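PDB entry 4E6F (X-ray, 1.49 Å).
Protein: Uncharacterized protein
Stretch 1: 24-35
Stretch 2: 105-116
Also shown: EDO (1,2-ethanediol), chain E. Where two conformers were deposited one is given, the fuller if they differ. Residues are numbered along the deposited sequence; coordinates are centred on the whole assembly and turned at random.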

ATOM      1  N   LYS A  24     -13.200   0.900  -6.515  1.00 18.26           N
ATOM      2  CA  LYS A  24     -11.739   0.910  -6.679  0.70 16.96           C
ATOM      3  C   LYS A  24     -11.035   0.323  -5.465  1.00 17.09           C
ATOM      4  O   LYS A  24     -11.512   0.477  -4.349  1.00 17.20           O
ATOM      5  CB  LYS A  24     -11.233   2.353  -6.900  0.70 18.62           C
ATOM      6  CG  LYS A  24     -11.890   3.097  -8.072  0.70 20.43           C
ATOM      7  CD  LYS A  24     -11.446   2.562  -9.423  0.70 27.72           C
ATOM      8  CE  LYS A  24     -11.919   3.445 -10.559  0.70 33.02           C
ATOM      9  NZ  LYS A  24     -11.745   2.767 -11.867  0.70 41.19           N
ATOM     10  N   VAL A  25      -9.884  -0.311  -5.683  1.00 14.48           N
ATOM     11  CA  VAL A  25      -9.115  -0.867  -4.571  1.00 12.93           C
ATOM     12  C   VAL A  25      -8.441   0.268  -3.819  1.00 14.10           C
ATOM     13  O   VAL A  25      -7.680   1.055  -4.409  1.00 14.53           O
ATOM     14  CB  VAL A  25      -8.097  -1.922  -5.050  1.00 15.70           C
ATOM     15  CG1 VAL A  25      -7.138  -2.316  -3.914  1.00 15.32           C
ATOM     16  CG2 VAL A  25      -8.827  -3.147  -5.585  1.00 16.40           C
ATOM     17  N   VAL A  26      -8.703   0.348  -2.508  1.00 11.91           N
ATOM     18  CA  VAL A  26      -8.073   1.350  -1.661  1.00 11.95           C
ATOM     19  C   VAL A  26      -7.695   0.686  -0.346  1.00 14.70           C
ATOM     20  O   VAL A  26      -8.595   0.319   0.414  1.00 15.69           O
ATOM     21  CB  VAL A  26      -8.996   2.567  -1.399  1.00 14.09           C
ATOM     22  CG1 VAL A  26      -8.298   3.607  -0.509  1.00 13.66           C
ATOM     23  CG2 VAL A  26      -9.467   3.213  -2.706  1.00 13.82           C
ATOM     24  N   PHE A  27      -6.403   0.526  -0.064  1.00 12.32           N
ATOM     25  CA  PHE A  27      -6.000   0.045   1.266  1.00 11.92           C
ATOM     26  C   PHE A  27      -5.957   1.256   2.171  1.00 15.01           C
ATOM     27  O   PHE A  27      -5.552   2.325   1.721  1.00 14.10           O
ATOM     28  CB  PHE A  27      -4.623  -0.640   1.215  1.00 14.06           C
ATOM     29  CG  PHE A  27      -4.579  -1.907   0.401  1.00 14.67           C
ATOM     30  CD1 PHE A  27      -4.283  -1.871  -0.957  1.00 16.42           C
ATOM     31  CD2 PHE A  27      -4.836  -3.143   0.993  1.00 16.06           C
ATOM     32  CE1 PHE A  27      -4.232  -3.052  -1.717  1.00 17.08           C
ATOM     33  CE2 PHE A  27      -4.786  -4.329   0.229  1.00 17.58           C
ATOM     34  CZ  PHE A  27      -4.487  -4.272  -1.118  1.00 15.44           C
ATOM     35  N   SER A  28      -6.387   1.128   3.412  1.00 14.53           N
ATOM     36  CA  SER A  28      -6.361   2.299   4.282  1.00 15.08           C
ATOM     37  C   SER A  28      -6.097   1.931   5.730  1.00 19.44           C
ATOM     38  O   SER A  28      -6.383   0.809   6.179  1.00 19.20           O
ATOM     39  CB  SER A  28      -7.662   3.083   4.187  1.00 18.80           C
ATOM     40  OG  SER A  28      -8.751   2.313   4.659  1.00 22.24           O
ATOM     41  N   LYS A  29      -5.559   2.903   6.459  1.00 15.36           N
ATOM     42  CA  LYS A  29      -5.338   2.757   7.885  1.00 14.85           C
ATOM     43  C   LYS A  29      -5.464   4.097   8.520  1.00 16.80           C
ATOM     44  O   LYS A  29      -4.929   5.104   8.012  1.00 15.43           O
ATOM     45  CB  LYS A  29      -3.964   2.138   8.200  1.00 16.94           C
ATOM     46  CG  LYS A  29      -3.749   1.753   9.691  1.00 26.53           C
ATOM     47  CD  LYS A  29      -4.361   0.424  10.037  1.00 34.07           C
ATOM     48  CE  LYS A  29      -3.501  -0.737   9.611  1.00 48.63           C
ATOM     49  NZ  LYS A  29      -4.198  -2.035   9.794  1.00 55.76           N
ATOM     50  N   GLU A  30      -6.178   4.117   9.643  1.00 16.45           N
ATOM     51  CA  GLU A  30      -6.316   5.321  10.437  0.70 16.90           C
ATOM     52  C   GLU A  30      -5.342   5.253  11.592  1.00 18.64           C
ATOM     53  O   GLU A  30      -5.100   4.155  12.152  1.00 17.84           O
ATOM     54  CB  GLU A  30      -7.736   5.499  10.993  0.70 19.17           C
ATOM     55  CG  GLU A  30      -8.791   5.853   9.963  0.70 30.17           C
ATOM     56  CD  GLU A  30     -10.215   5.913  10.485  0.70 48.21           C
ATOM     57  OE1 GLU A  30     -10.496   5.313  11.549  0.70 37.45           O
ATOM     58  OE2 GLU A  30     -11.059   6.550   9.815  0.70 43.72           O
ATOM     59  N   PHE A  31      -4.806   6.403  11.965  1.00 14.22           N
ATOM     60  CA  PHE A  31      -3.877   6.484  13.093  1.00 14.61           C
ATOM     61  C   PHE A  31      -4.401   7.506  14.066  1.00 16.12           C
ATOM     62  O   PHE A  31      -4.817   8.607  13.650  1.00 15.83           O
ATOM     63  CB  PHE A  31      -2.461   6.895  12.610  1.00 15.18           C
ATOM     64  CG  PHE A  31      -1.864   5.888  11.661  1.00 15.24           C
ATOM     65  CD1 PHE A  31      -2.190   5.908  10.303  1.00 17.04           C
ATOM     66  CD2 PHE A  31      -1.028   4.880  12.131  1.00 17.43           C
ATOM     67  CE1 PHE A  31      -1.698   4.927   9.438  1.00 16.64           C
ATOM     68  CE2 PHE A  31      -0.508   3.916  11.251  1.00 18.70           C
ATOM     69  CZ  PHE A  31      -0.874   3.927   9.930  1.00 16.87           C
ATOM     70  N   GLN A  32      -4.413   7.132  15.364  1.00 14.30           N
ATOM     71  CA  GLN A  32      -4.813   8.040  16.423  1.00 14.72           C
ATOM     72  C   GLN A  32      -3.574   8.557  17.103  1.00 16.86           C
ATOM     73  O   GLN A  32      -2.859   7.764  17.725  1.00 17.61           O
ATOM     74  CB  GLN A  32      -5.700   7.317  17.449  1.00 16.03           C
ATOM     75  CG  GLN A  32      -7.019   6.791  16.912  1.00 19.63           C
ATOM     76  CD  GLN A  32      -8.025   7.925  16.788  1.00 38.96           C
ATOM     77  OE1 GLN A  32      -8.302   8.677  17.740  1.00 36.29           O
ATOM     78  NE2 GLN A  32      -8.594   8.060  15.611  1.00 32.47           N
ATOM     79  N   ILE A  33      -3.319   9.871  16.973  1.00 15.03           N
ATOM     80  CA  ILE A  33      -2.179  10.561  17.584  0.70 17.42           C
ATOM     81  C   ILE A  33      -2.796  11.742  18.338  1.00 18.28           C
ATOM     82  O   ILE A  33      -2.670  12.901  17.918  1.00 17.69           O
ATOM     83  CB  ILE A  33      -1.115  10.969  16.512  0.70 21.35           C
ATOM     84  CG1 ILE A  33      -1.034   9.968  15.327  0.70 22.31           C
ATOM     85  CG2 ILE A  33       0.213  11.037  17.174  0.70 25.20           C
ATOM     86  CD1 ILE A  33      -1.714  10.452  14.046  0.70 25.60           C
ATOM     87  N   PRO A  34      -3.594  11.441  19.397  1.00 16.78           N
ATOM     88  CA  PRO A  34      -4.412  12.483  20.020  1.00 17.44           C
ATOM     89  C   PRO A  34      -3.732  13.713  20.561  1.00 22.79           C
ATOM     90  O   PRO A  34      -4.365  14.777  20.595  1.00 23.42           O
ATOM     91  CB  PRO A  34      -5.170  11.732  21.118  1.00 19.20           C
ATOM     92  CG  PRO A  34      -4.372  10.498  21.382  1.00 21.38           C
ATOM     93  CD  PRO A  34      -3.884  10.127  20.004  1.00 17.53           C
ATOM     94  N   GLY A  35      -2.489  13.592  20.988  1.00 20.46           N
ATOM     95  CA  GLY A  35      -1.815  14.785  21.497  1.00 21.04           C
ATOM     96  C   GLY A  35      -1.339  15.776  20.442  1.00 24.92           C
ATOM     97  O   GLY A  35      -1.073  16.942  20.775  1.00 26.32           O
ATOM     98  N   PRO A 105      -6.707  17.377  13.344  1.00 20.89           N
ATOM     99  CA  PRO A 105      -6.164  17.415  14.706  1.00 20.42           C
ATOM    100  C   PRO A 105      -6.309  16.048  15.364  1.00 20.76           C
ATOM    101  O   PRO A 105      -7.411  15.507  15.404  1.00 20.71           O
ATOM    102  CB  PRO A 105      -7.030  18.475  15.405  1.00 22.93           C
ATOM    103  CG  PRO A 105      -7.558  19.342  14.264  1.00 27.94           C
ATOM    104  CD  PRO A 105      -7.774  18.385  13.143  1.00 23.87           C
ATOM    105  N   GLY A 106      -5.189  15.486  15.818  1.00 16.97           N
ATOM    106  CA  GLY A 106      -5.172  14.216  16.540  1.00 17.11           C
ATOM    107  C   GLY A 106      -5.287  12.936  15.726  1.00 18.02           C
ATOM    108  O   GLY A 106      -5.285  11.827  16.310  1.00 17.35           O
ATOM    109  N   ASN A 107      -5.452  13.047  14.386  1.00 16.76           N
ATOM    110  CA  ASN A 107      -5.594  11.807  13.620  1.00 16.10           C
ATOM    111  C   ASN A 107      -5.064  11.905  12.191  1.00 16.61           C
ATOM    112  O   ASN A 107      -4.907  13.003  11.649  1.00 16.70           O
ATOM    113  CB  ASN A 107      -7.023  11.284  13.652  1.00 22.89           C
ATOM    114  CG  ASN A 107      -8.045  12.168  13.038  1.00 38.87           C
ATOM    115  OD1 ASN A 107      -8.167  12.234  11.811  1.00 37.80           O
ATOM    116  ND2 ASN A 107      -8.852  12.800  13.888  1.00 36.17           N
ATOM    117  N   CYS A 108      -4.788  10.734  11.603  1.00 14.54           N
ATOM    118  CA  CYS A 108      -4.228  10.664  10.258  1.00 15.22           C
ATOM    119  C   CYS A 108      -4.848   9.499   9.535  1.00 17.43           C
ATOM    120  O   CYS A 108      -4.932   8.406  10.096  1.00 17.07           O
ATOM    121  CB  CYS A 108      -2.707  10.495  10.337  1.00 15.56           C
ATOM    122  SG  CYS A 108      -1.881  10.600   8.741  1.00 19.71           S
ATOM    123  N   LEU A 109      -5.238   9.714   8.270  1.00 14.98           N
ATOM    124  CA  LEU A 109      -5.730   8.627   7.424  1.00 13.95           C
ATOM    125  C   LEU A 109      -4.703   8.429   6.331  1.00 13.80           C
ATOM    126  O   LEU A 109      -4.338   9.405   5.663  1.00 13.97           O
ATOM    127  CB  LEU A 109      -7.116   8.929   6.822  1.00 13.87           C
ATOM    128  CG  LEU A 109      -7.666   7.892   5.809  1.00 17.05           C
ATOM    129  CD1 LEU A 109      -7.969   6.556   6.477  1.00 16.82           C
ATOM    130  CD2 LEU A 109      -8.929   8.450   5.088  1.00 17.89           C
ATOM    131  N   VAL A 110      -4.251   7.189   6.105  1.00 11.95           N
ATOM    132  CA  VAL A 110      -3.311   6.889   5.035  1.00 12.06           C
ATOM    133  C   VAL A 110      -4.000   5.927   4.066  1.00 14.39           C
ATOM    134  O   VAL A 110      -4.508   4.883   4.493  1.00 13.96           O
ATOM    135  CB  VAL A 110      -1.962   6.310   5.538  1.00 14.64           C
ATOM    136  CG1 VAL A 110      -1.005   6.026   4.366  1.00 14.31           C
ATOM    137  CG2 VAL A 110      -1.299   7.255   6.553  1.00 15.47           C
ATOM    138  N   GLU A 111      -4.060   6.303   2.790  1.00 11.90           N
ATOM    139  CA  GLU A 111      -4.651   5.472   1.766  1.00 12.22           C
ATOM    140  C   GLU A 111      -3.651   5.111   0.693  1.00 14.77           C
ATOM    141  O   GLU A 111      -2.849   5.959   0.274  1.00 14.98           O
ATOM    142  CB  GLU A 111      -5.839   6.193   1.103  1.00 12.40           C
ATOM    143  CG  GLU A 111      -6.983   6.421   2.080  1.00 13.41           C
ATOM    144  CD  GLU A 111      -8.083   7.325   1.552  1.00 21.89           C
ATOM    145  OE1 GLU A 111      -7.820   8.525   1.310  1.00 19.48           O
ATOM    146  OE2 GLU A 111      -9.210   6.821   1.362  1.00 22.83           O
ATOM    147  N   LEU A 112      -3.722   3.843   0.232  1.00 11.27           N
ATOM    148  CA  LEU A 112      -2.901   3.356  -0.868  0.70 11.38           C
ATOM    149  C   LEU A 112      -3.872   3.008  -1.986  1.00 13.20           C
ATOM    150  O   LEU A 112      -4.728   2.128  -1.817  1.00 13.88           O
ATOM    151  CB  LEU A 112      -2.038   2.153  -0.435  0.70 11.18           C
ATOM    152  CG  LEU A 112      -1.188   1.536  -1.526  0.70 12.59           C
ATOM    153  CD1 LEU A 112      -0.022   2.451  -1.891  0.70 12.90           C
ATOM    154  CD2 LEU A 112      -0.653   0.171  -1.095  0.70 15.03           C
ATOM    155  N   GLU A 113      -3.796   3.745  -3.082  1.00 10.68           N
ATOM    156  CA  GLU A 113      -4.773   3.596  -4.156  1.00 11.64           C
ATOM    157  C   GLU A 113      -4.171   3.705  -5.544  1.00 13.15           C
ATOM    158  O   GLU A 113      -2.960   3.867  -5.686  1.00 13.23           O
ATOM    159  CB  GLU A 113      -5.862   4.665  -3.976  1.00 13.61           C
ATOM    160  CG  GLU A 113      -5.333   6.099  -3.928  1.00 15.16           C
ATOM    161  CD  GLU A 113      -6.405   7.164  -3.805  1.00 23.38           C
ATOM    162  OE1 GLU A 113      -7.574   6.886  -4.152  1.00 25.79           O
ATOM    163  OE2 GLU A 113      -6.082   8.275  -3.331  1.00 18.72           O
ATOM    164  N   LYS A 114      -5.034   3.575  -6.581  1.00 11.37           N
ATOM    165  CA  LYS A 114      -4.637   3.652  -7.984  1.00 11.94           C
ATOM    166  C   LYS A 114      -3.486   2.660  -8.259  1.00 14.29           C
ATOM    167  O   LYS A 114      -2.480   3.004  -8.888  1.00 15.61           O
ATOM    168  CB  LYS A 114      -4.257   5.101  -8.365  1.00 13.39           C
ATOM    169  CG  LYS A 114      -5.422   6.061  -8.172  1.00 14.57           C
ATOM    170  CD  LYS A 114      -4.985   7.458  -8.576  1.00 17.82           C
ATOM    171  CE  LYS A 114      -6.044   8.473  -8.288  1.00 19.00           C
ATOM    172  NZ  LYS A 114      -5.566   9.825  -8.704  1.00 23.15           N
ATOM    173  N   ILE A 115      -3.656   1.437  -7.765  1.00 12.36           N
ATOM    174  CA  ILE A 115      -2.636   0.399  -7.876  1.00 12.02           C
ATOM    175  C   ILE A 115      -2.734  -0.307  -9.213  1.00 15.13           C
ATOM    176  O   ILE A 115      -3.801  -0.828  -9.568  1.00 15.14           O
ATOM    177  CB  ILE A 115      -2.790  -0.608  -6.723  1.00 14.75           C
ATOM    178  CG1 ILE A 115      -2.655   0.120  -5.355  1.00 14.76           C
ATOM    179  CG2 ILE A 115      -1.770  -1.790  -6.875  1.00 16.50           C
ATOM    180  CD1 ILE A 115      -3.103  -0.675  -4.161  1.00 16.66           C
ATOM    181  N   ARG A 116      -1.612  -0.336  -9.939  1.00 13.81           N
ATOM    182  CA  ARG A 116      -1.552  -1.026 -11.218  1.00 14.23           C
ATOM    183  C   ARG A 116      -0.211  -1.707 -11.343  1.00 16.47           C
ATOM    184  O   ARG A 116       0.816  -1.196 -10.882  1.00 16.26           O
ATOM    185  CB  ARG A 116      -1.824  -0.073 -12.394  1.00 15.66           C
ATOM    186  CG  ARG A 116      -0.845   1.062 -12.506  1.00 20.30           C
ATOM    187  CD  ARG A 116      -1.199   2.007 -13.655  1.00 30.40           C
ATOM    188  NE  ARG A 116      -0.328   3.181 -13.626  1.00 35.42           N
ATOM    189  CZ  ARG A 116       0.883   3.229 -14.170  1.00 47.60           C
ATOM    190  NH1 ARG A 116       1.367   2.178 -14.825  1.00 40.51           N
ATOM    191  NH2 ARG A 116       1.621   4.323 -14.059  1.00 37.92           N
TER
HETATM  192  C1  EDO E 403      -0.292   5.487 -10.415  1.00 32.18           C
HETATM  193  O1  EDO E 403      -0.860   5.644  -9.123  1.00 31.55           O
HETATM  194  C2  EDO E 403       1.011   6.320 -10.528  1.00 28.64           C
HETATM  195  O2  EDO E 403       1.984   5.891  -9.570  1.00 26.00           O
HETATM  196  O   HOH W   1      -6.210   0.454  -6.763  1.00 14.32           O
HETATM  197  O   HOH W   2      -7.872   3.146  -6.247  1.00 14.59           O
HETATM  198  O   HOH W   3      -7.143  11.199  18.244  1.00 18.25           O

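Antiparallel strands alternate pairs that trade two hydrogen bonds with pairs that trade none, and the two faces of the sheet can differ. Here the strands run at 164° to each other, and the two stretches bury 768 Å² between them. Gly 106 O accepts a bond from Ile 33 N (2.9 Å); its positive phi favours glycine, and an ideal CB would lie only 3.6 Å from Pro 34 CA. A water donates to both Gly 106 O and Gln 32 OE1. Asn 107, opposite Gln 32, begins the more polar face. Cys 108 turns to the other face and pairs with Phe 31, its O receiving Phe 31 N at 2.7 Å, and Ile 33 CD1 packs 3.8 Å from Cys 108 CB. Leu 109 CD1 packs on the aliphatic part of Glu 30, 3.6 Å from its CG. Val 110 exchanges two backbone bonds with Lys 29, and its CG2 reaches Phe 31 CE1 (3.7 Å). Leu 112, buried, closes the ladder with Phe 27: Leu 112 N to Phe 27 O is 2.8 Å. Beyond Glu 113 the strands part, and two waters bridge Val 25 O to the amides of Lys 114 and Ile 115. Ile 115 CD1 still meets the edge of the Phe 27 ring, 3.6 Å from Phe 27 CE1.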